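Local atomic coordinates of guanine nucleotide exchange protein (Legionella pneumophila, PDB entry 1XSZ), a protein that probably acts as a guanine nucleotide exchange factor for ADP-ribosylation factor (Arf) GTPases, carrying a C-terminal cap over the active site of its Sec7 domain. Residues A[142-146]-A[253-257]; A[78-84]-A[95-100]. All coordinates share one frame; numbering follows the deposited sequence. Where two conformers were deposited one is given.

Contact 1: residues A[142-146]-A[253-257]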
loop_
_atom_site.group_PDB
_atom_site.type_symbol
_atom_site.label_atom_id
_atom_site.label_comp_id
_atom_site.label_asym_id
_atom_site.label_seq_id
_atom_site.Cartn_x
_atom_site.Cartn_y
_atom_site.Cartn_z
ATOM N N ILE A 142 -9.463 -10.984 7.191
ATOM C CA ILE A 142 -9.648 -9.572 6.875
ATOM C C ILE A 142 -10.910 -9.413 6.011
ATOM O O ILE A 142 -11.709 -8.507 6.239
ATOM C CB ILE A 142 -8.398 -9.007 6.168
ATOM C CG1 ILE A 142 -7.262 -8.898 7.192
ATOM C CG2 ILE A 142 -8.697 -7.637 5.549
ATOM C CD1 ILE A 142 -5.905 -8.630 6.589
ATOM N N MET A 143 -11.108 -10.296 5.033
ATOM C CA MET A 143 -12.317 -10.206 4.217
ATOM C C MET A 143 -13.549 -10.488 5.070
ATOM O O MET A 143 -14.586 -9.836 4.918
ATOM C CB MET A 143 -12.298 -11.211 3.056
ATOM C CG MET A 143 -11.341 -10.874 1.927
ATOM S SD MET A 143 -11.627 -11.862 0.429
ATOM C CE MET A 143 -11.160 -13.479 0.991
ATOM N N LEU A 144 -13.446 -11.475 5.955
ATOM C CA LEU A 144 -14.567 -11.837 6.810
ATOM C C LEU A 144 -14.962 -10.678 7.729
ATOM O O LEU A 144 -16.143 -10.481 8.021
ATOM C CB LEU A 144 -14.215 -13.088 7.629
ATOM C CG LEU A 144 -15.323 -13.672 8.502
ATOM C CD1 LEU A 144 -16.532 -14.029 7.643
ATOM C CD2 LEU A 144 -14.795 -14.915 9.205
ATOM N N ASN A 145 -13.973 -9.915 8.188
ATOM C CA ASN A 145 -14.249 -8.761 9.041
ATOM C C ASN A 145 -15.177 -7.783 8.300
ATOM O O ASN A 145 -16.149 -7.292 8.866
ATOM C CB ASN A 145 -12.929 -8.089 9.432
ATOM C CG ASN A 145 -13.125 -6.834 10.252
ATOM O OD1 ASN A 145 -12.898 -5.716 9.765
ATOM N ND2 ASN A 145 -13.546 -6.999 11.495
ATOM N N THR A 146 -14.881 -7.506 7.033
ATOM C CA THR A 146 -15.734 -6.608 6.258
ATOM C C THR A 146 -17.092 -7.263 6.010
ATOM O O THR A 146 -18.140 -6.634 6.152
ATOM C CB THR A 146 -15.102 -6.278 4.898
ATOM O OG1 THR A 146 -13.964 -5.438 5.095
ATOM C CG2 THR A 146 -16.110 -5.566 3.991
ATOM N N TRP A 253 -8.699 -11.148 -3.450
ATOM C CA TRP A 253 -8.998 -10.628 -2.124
ATOM C C TRP A 253 -8.724 -9.137 -1.998
ATOM O O TRP A 253 -9.402 -8.459 -1.237
ATOM C CB TRP A 253 -8.280 -11.428 -1.017
ATOM C CG TRP A 253 -6.856 -11.066 -0.703
ATOM C CD1 TRP A 253 -5.728 -11.643 -1.213
ATOM C CD2 TRP A 253 -6.410 -10.114 0.273
ATOM N NE1 TRP A 253 -4.608 -11.120 -0.614
ATOM C CE2 TRP A 253 -4.998 -10.179 0.304
ATOM C CE3 TRP A 253 -7.066 -9.217 1.129
ATOM C CZ2 TRP A 253 -4.228 -9.382 1.157
ATOM C CZ3 TRP A 253 -6.301 -8.425 1.978
ATOM C CH2 TRP A 253 -4.897 -8.514 1.986
ATOM N N LEU A 254 -7.746 -8.631 -2.747
ATOM C CA LEU A 254 -7.440 -7.202 -2.711
ATOM C C LEU A 254 -8.530 -6.418 -3.447
ATOM O O LEU A 254 -8.833 -5.283 -3.087
ATOM C CB LEU A 254 -6.057 -6.934 -3.308
ATOM C CG LEU A 254 -4.910 -7.462 -2.430
ATOM C CD1 LEU A 254 -3.572 -7.317 -3.138
ATOM C CD2 LEU A 254 -4.904 -6.704 -1.104
ATOM N N SER A 255 -9.102 -7.021 -4.485
ATOM C CA SER A 255 -10.178 -6.384 -5.234
ATOM C C SER A 255 -11.399 -6.272 -4.311
ATOM O O SER A 255 -12.079 -5.248 -4.277
ATOM C CB SER A 255 -10.524 -7.221 -6.470
ATOM O OG SER A 255 -11.641 -6.689 -7.158
ATOM N N PHE A 256 -11.658 -7.335 -3.556
ATOM C CA PHE A 256 -12.770 -7.387 -2.614
ATOM C C PHE A 256 -12.575 -6.349 -1.502
ATOM O O PHE A 256 -13.453 -5.537 -1.217
ATOM C CB PHE A 256 -12.820 -8.812 -2.026
ATOM C CG PHE A 256 -13.825 -9.022 -0.917
ATOM C CD1 PHE A 256 -13.608 -8.517 0.366
ATOM C CD2 PHE A 256 -14.951 -9.813 -1.138
ATOM C CE1 PHE A 256 -14.493 -8.803 1.409
ATOM C CE2 PHE A 256 -15.840 -10.106 -0.107
ATOM C CZ PHE A 256 -15.609 -9.600 1.176
ATOM N N PHE A 257 -11.396 -6.369 -0.901
ATOM C CA PHE A 257 -11.094 -5.496 0.222
ATOM C C PHE A 257 -10.952 -4.006 -0.083
ATOM O O PHE A 257 -11.447 -3.167 0.683
ATOM C CB PHE A 257 -9.820 -6.024 0.902
ATOM C CG PHE A 257 -9.470 -5.342 2.202
ATOM C CD1 PHE A 257 -10.384 -5.288 3.254
ATOM C CD2 PHE A 257 -8.201 -4.801 2.385
ATOM C CE1 PHE A 257 -10.036 -4.702 4.476
ATOM C CE2 PHE A 257 -7.845 -4.215 3.601
ATOM C CZ PHE A 257 -8.766 -4.168 4.645
HETATM O O HOH W 1 -13.495 -3.928 2.785
#
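Met143 lies over one face of the Phe256 ring in a Met-aromatic contact, its SD 4.0 Å from the ring centroid of Phe256 and 19° off the normal. The approach is not confined to sulfur: Met143 CG comes within 3.6 Å of Phe256 CD1, and on the other flank Met143 SD touches CB of Trp253 at 3.7 Å. The methionine chain runs out extended and then bends at chi3 (-67°), which leaves its methyl beside the Trp253 CB. At the next residue of the partner helix, Phe257, Ile142 sets CG2 over one face of the ring, 3.6 Å from that ring's centroid, a CH-pi contact. This branch stands anti to the backbone N of Ile142, and it also grazes Trp253 CZ3. Thr146 meets the edge of Phe257 with OG1, and a water donates both to Thr146 OG1 (2.8 Å) and to the Phe257 carbonyl O (3.0 Å), a polar bridge beside otherwise apolar packing.

The second shell holds the aromatic rings. Trp253 NE1 is hydrogen-bonded to Tyr135 OH and its ring stacks with Phe139; Phe256 stacks with Phe285. Here the Sec7 domain meets the RalF capping domain, consistent with the cap described over the active site, since in Sec7 relatives this part of helix 131-149 lines the Arf-binding groove. The short segments run near parallel at 27°, axes 10.3 Å apart, with helix 106-123 touching Ile142 and Trp253, and helix 287-290 touching Thr146 and Phe257.

Contact 2: residues A[78-84]-A[95-100]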
loop_
_atom_site.group_PDB
_atom_site.type_symbol
_atom_site.label_atom_id
_atom_site.label_comp_id
_atom_site.label_asym_id
_atom_site.label_seq_id
_atom_site.Cartn_x
_atom_site.Cartn_y
_atom_site.Cartn_z
ATOM N N PHE A 78 10.975 -5.446 12.114
ATOM C CA PHE A 78 9.915 -4.733 12.818
ATOM C C PHE A 78 8.857 -5.693 13.346
ATOM O O PHE A 78 8.456 -5.619 14.505
ATOM C CB PHE A 78 9.283 -3.705 11.869
ATOM C CG PHE A 78 8.192 -2.875 12.494
ATOM C CD1 PHE A 78 6.860 -3.261 12.398
ATOM C CD2 PHE A 78 8.498 -1.692 13.160
ATOM C CE1 PHE A 78 5.852 -2.480 12.953
ATOM C CE2 PHE A 78 7.499 -0.903 13.719
ATOM C CZ PHE A 78 6.172 -1.296 13.616
ATOM N N THR A 79 8.408 -6.606 12.497
ATOM C CA THR A 79 7.398 -7.566 12.908
ATOM C C THR A 79 7.958 -8.615 13.876
ATOM O O THR A 79 7.260 -9.062 14.784
ATOM C CB THR A 79 6.781 -8.237 11.676
ATOM O OG1 THR A 79 6.224 -7.221 10.830
ATOM C CG2 THR A 79 5.677 -9.196 12.085
ATOM N N SER A 80 9.218 -8.991 13.682
ATOM C CA SER A 80 9.858 -9.977 14.548
ATOM C C SER A 80 10.016 -9.436 15.965
ATOM O O SER A 80 10.071 -10.200 16.930
ATOM C CB SER A 80 11.229 -10.361 13.989
ATOM O OG SER A 80 11.102 -11.014 12.741
ATOM N N GLN A 81 10.084 -8.114 16.087
ATOM C CA GLN A 81 10.238 -7.468 17.385
ATOM C C GLN A 81 8.929 -7.392 18.164
ATOM O O GLN A 81 8.902 -6.933 19.306
ATOM C CB GLN A 81 10.842 -6.071 17.198
ATOM C CG GLN A 81 12.285 -6.116 16.706
ATOM C CD GLN A 81 12.779 -4.789 16.164
ATOM O OE1 GLN A 81 12.032 -3.814 16.092
ATOM N NE2 GLN A 81 14.047 -4.750 15.771
ATOM N N MET A 82 7.844 -7.845 17.540
ATOM C CA MET A 82 6.535 -7.854 18.185
ATOM C C MET A 82 6.334 -9.222 18.825
ATOM O O MET A 82 6.777 -10.233 18.285
ATOM C CB MET A 82 5.433 -7.591 17.156
ATOM C CG MET A 82 5.504 -6.203 16.537
ATOM S SD MET A 82 4.246 -5.915 15.275
ATOM C CE MET A 82 2.798 -5.666 16.283
ATOM N N ASN A 83 5.665 -9.250 19.973
ATOM C CA ASN A 83 5.430 -10.503 20.689
ATOM C C ASN A 83 4.013 -11.027 20.481
ATOM O O ASN A 83 3.065 -10.500 21.061
ATOM C CB ASN A 83 5.674 -10.298 22.188
ATOM C CG ASN A 83 5.520 -11.581 22.992
ATOM O OD1 ASN A 83 5.438 -11.550 24.223
ATOM N ND2 ASN A 83 5.490 -12.714 22.305
ATOM N N PHE A 84 3.877 -12.067 19.664
ATOM C CA PHE A 84 2.576 -12.666 19.392
ATOM C C PHE A 84 2.353 -13.913 20.239
ATOM O O PHE A 84 1.273 -14.500 20.219
ATOM C CB PHE A 84 2.454 -13.024 17.909
ATOM C CG PHE A 84 2.495 -11.831 17.002
ATOM C CD1 PHE A 84 1.510 -10.851 17.080
ATOM C CD2 PHE A 84 3.538 -11.668 16.097
ATOM C CE1 PHE A 84 1.563 -9.719 16.270
ATOM C CE2 PHE A 84 3.600 -10.539 15.283
ATOM C CZ PHE A 84 2.612 -9.565 15.371
ATOM N N THR A 95 -3.848 -7.021 16.763
ATOM C CA THR A 95 -2.778 -6.217 17.338
ATOM C C THR A 95 -1.854 -5.696 16.241
ATOM O O THR A 95 -1.458 -4.525 16.241
ATOM C CB THR A 95 -1.969 -7.049 18.348
ATOM O OG1 THR A 95 -2.818 -7.398 19.451
ATOM C CG2 THR A 95 -0.768 -6.261 18.852
ATOM N N PHE A 96 -1.525 -6.562 15.294
ATOM C CA PHE A 96 -0.653 -6.188 14.194
ATOM C C PHE A 96 -1.272 -5.069 13.348
ATOM O O PHE A 96 -0.649 -4.029 13.128
ATOM C CB PHE A 96 -0.370 -7.418 13.324
ATOM C CG PHE A 96 0.473 -7.133 12.112
ATOM C CD1 PHE A 96 -0.121 -6.889 10.873
ATOM C CD2 PHE A 96 1.862 -7.099 12.210
ATOM C CE1 PHE A 96 0.668 -6.616 9.746
ATOM C CE2 PHE A 96 2.656 -6.827 11.095
ATOM C CZ PHE A 96 2.055 -6.586 9.859
ATOM N N LEU A 97 -2.502 -5.270 12.891
ATOM C CA LEU A 97 -3.141 -4.263 12.049
ATOM C C LEU A 97 -3.323 -2.912 12.729
ATOM O O LEU A 97 -3.184 -1.868 12.086
ATOM C CB LEU A 97 -4.489 -4.781 11.540
ATOM C CG LEU A 97 -4.391 -5.998 10.614
ATOM C CD1 LEU A 97 -5.780 -6.552 10.370
ATOM C CD2 LEU A 97 -3.704 -5.611 9.305
ATOM N N LYS A 98 -3.615 -2.922 14.026
ATOM C CA LYS A 98 -3.822 -1.683 14.775
ATOM C C LYS A 98 -2.525 -0.907 15.020
ATOM O O LYS A 98 -2.557 0.266 15.398
ATOM C CB LYS A 98 -4.520 -2.011 16.106
ATOM C CG LYS A 98 -4.708 -0.835 17.055
ATOM C CD LYS A 98 -5.517 -1.254 18.280
ATOM C CE LYS A 98 -4.852 -2.399 19.029
ATOM N NZ LYS A 98 -3.511 -2.016 19.559
ATOM N N THR A 99 -1.389 -1.554 14.784
ATOM C CA THR A 99 -0.077 -0.943 14.989
ATOM C C THR A 99 0.269 0.139 13.961
ATOM O O THR A 99 1.049 1.051 14.244
ATOM C CB THR A 99 1.036 -2.025 14.939
ATOM O OG1 THR A 99 0.812 -2.994 15.972
ATOM C CG2 THR A 99 2.413 -1.398 15.134
ATOM N N PHE A 100 -0.333 0.054 12.782
ATOM C CA PHE A 100 -0.024 0.985 11.702
ATOM C C PHE A 100 -1.075 2.011 11.336
ATOM O O PHE A 100 -2.244 1.897 11.692
ATOM C CB PHE A 100 0.221 0.222 10.391
ATOM C CG PHE A 100 1.176 -0.928 10.496
ATOM C CD1 PHE A 100 0.743 -2.193 10.894
ATOM C CD2 PHE A 100 2.510 -0.756 10.157
ATOM C CE1 PHE A 100 1.636 -3.267 10.949
ATOM C CE2 PHE A 100 3.407 -1.818 10.208
ATOM C CZ PHE A 100 2.969 -3.079 10.605
#
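Phe96 presents its ring edge to Thr79, whose OG1 lies near the ring plane at 3.6 Å from Phe96 CE2, while one face of the same ring is covered by CE1 of Phe100. Phe100 in turn has Phe96 CE2 at its own edge, and across the contact it meets Phe78 obliquely, the ring centroids of Phe78 and Phe100 being 5.7 Å apart and the planes at 44°. Phe78 also receives the CG2 methyl of Thr99 at its edge. Phe84 brings CZ to Phe96 CD2 (4.1 Å) at a slant, and Met82 SD reaches that same CD2 at an equal distance, a Met-aromatic contact well away from the ring normal.

Met82 and Thr99 meet tip to tip, with Met82 CE 3.3 Å from Thr99 OG1. A bend at chi3 (76°) turns the methionine methyl toward that hydroxyl, which is already engaged: Thr99 OG1 donates to Thr95 O at 2.8 Å, fixing the threonine rotation and leaving its methyl for Phe78. The Thr79 hydroxyl, though it borders Phe96, is hydrogen-bonded to Ser115. Gln123 secures the turn after helix 69-80 by bonding both Met82 O and Phe84 N, and Phe116 of helix 106-123 meets the rings of Phe84 and Phe96.

The result is an aromatic core between consecutive helices of the all-helical Sec7 domain. Segment 95-100 leads, at Phe100, into the stretch that in Sec7 relatives forms the loop bearing the catalytic glutamic finger.

Contact 2 closes within the Sec7 domain before contact 1 opens along the chain, and their centres lie 20 Å apart. They nevertheless touch, with Ile142 CG1 4.2 Å from Leu97 CD1, and both pack against helix 106-123: Val113 meets Ile142 and Trp253, while Leu112 meets Phe96 and Phe100. The two differ in kind, since 78-84 with 95-100 joins parts of one domain whereas 142-146 with 253-257 brings the capping domain onto it. Segments 95-100 and 142-146 lead into the two conserved motifs that, in relatives, line the Arf-binding groove, so contact 1 probably lies at the capped active site and contact 2 in the hydrophobic core of the Sec7 domain.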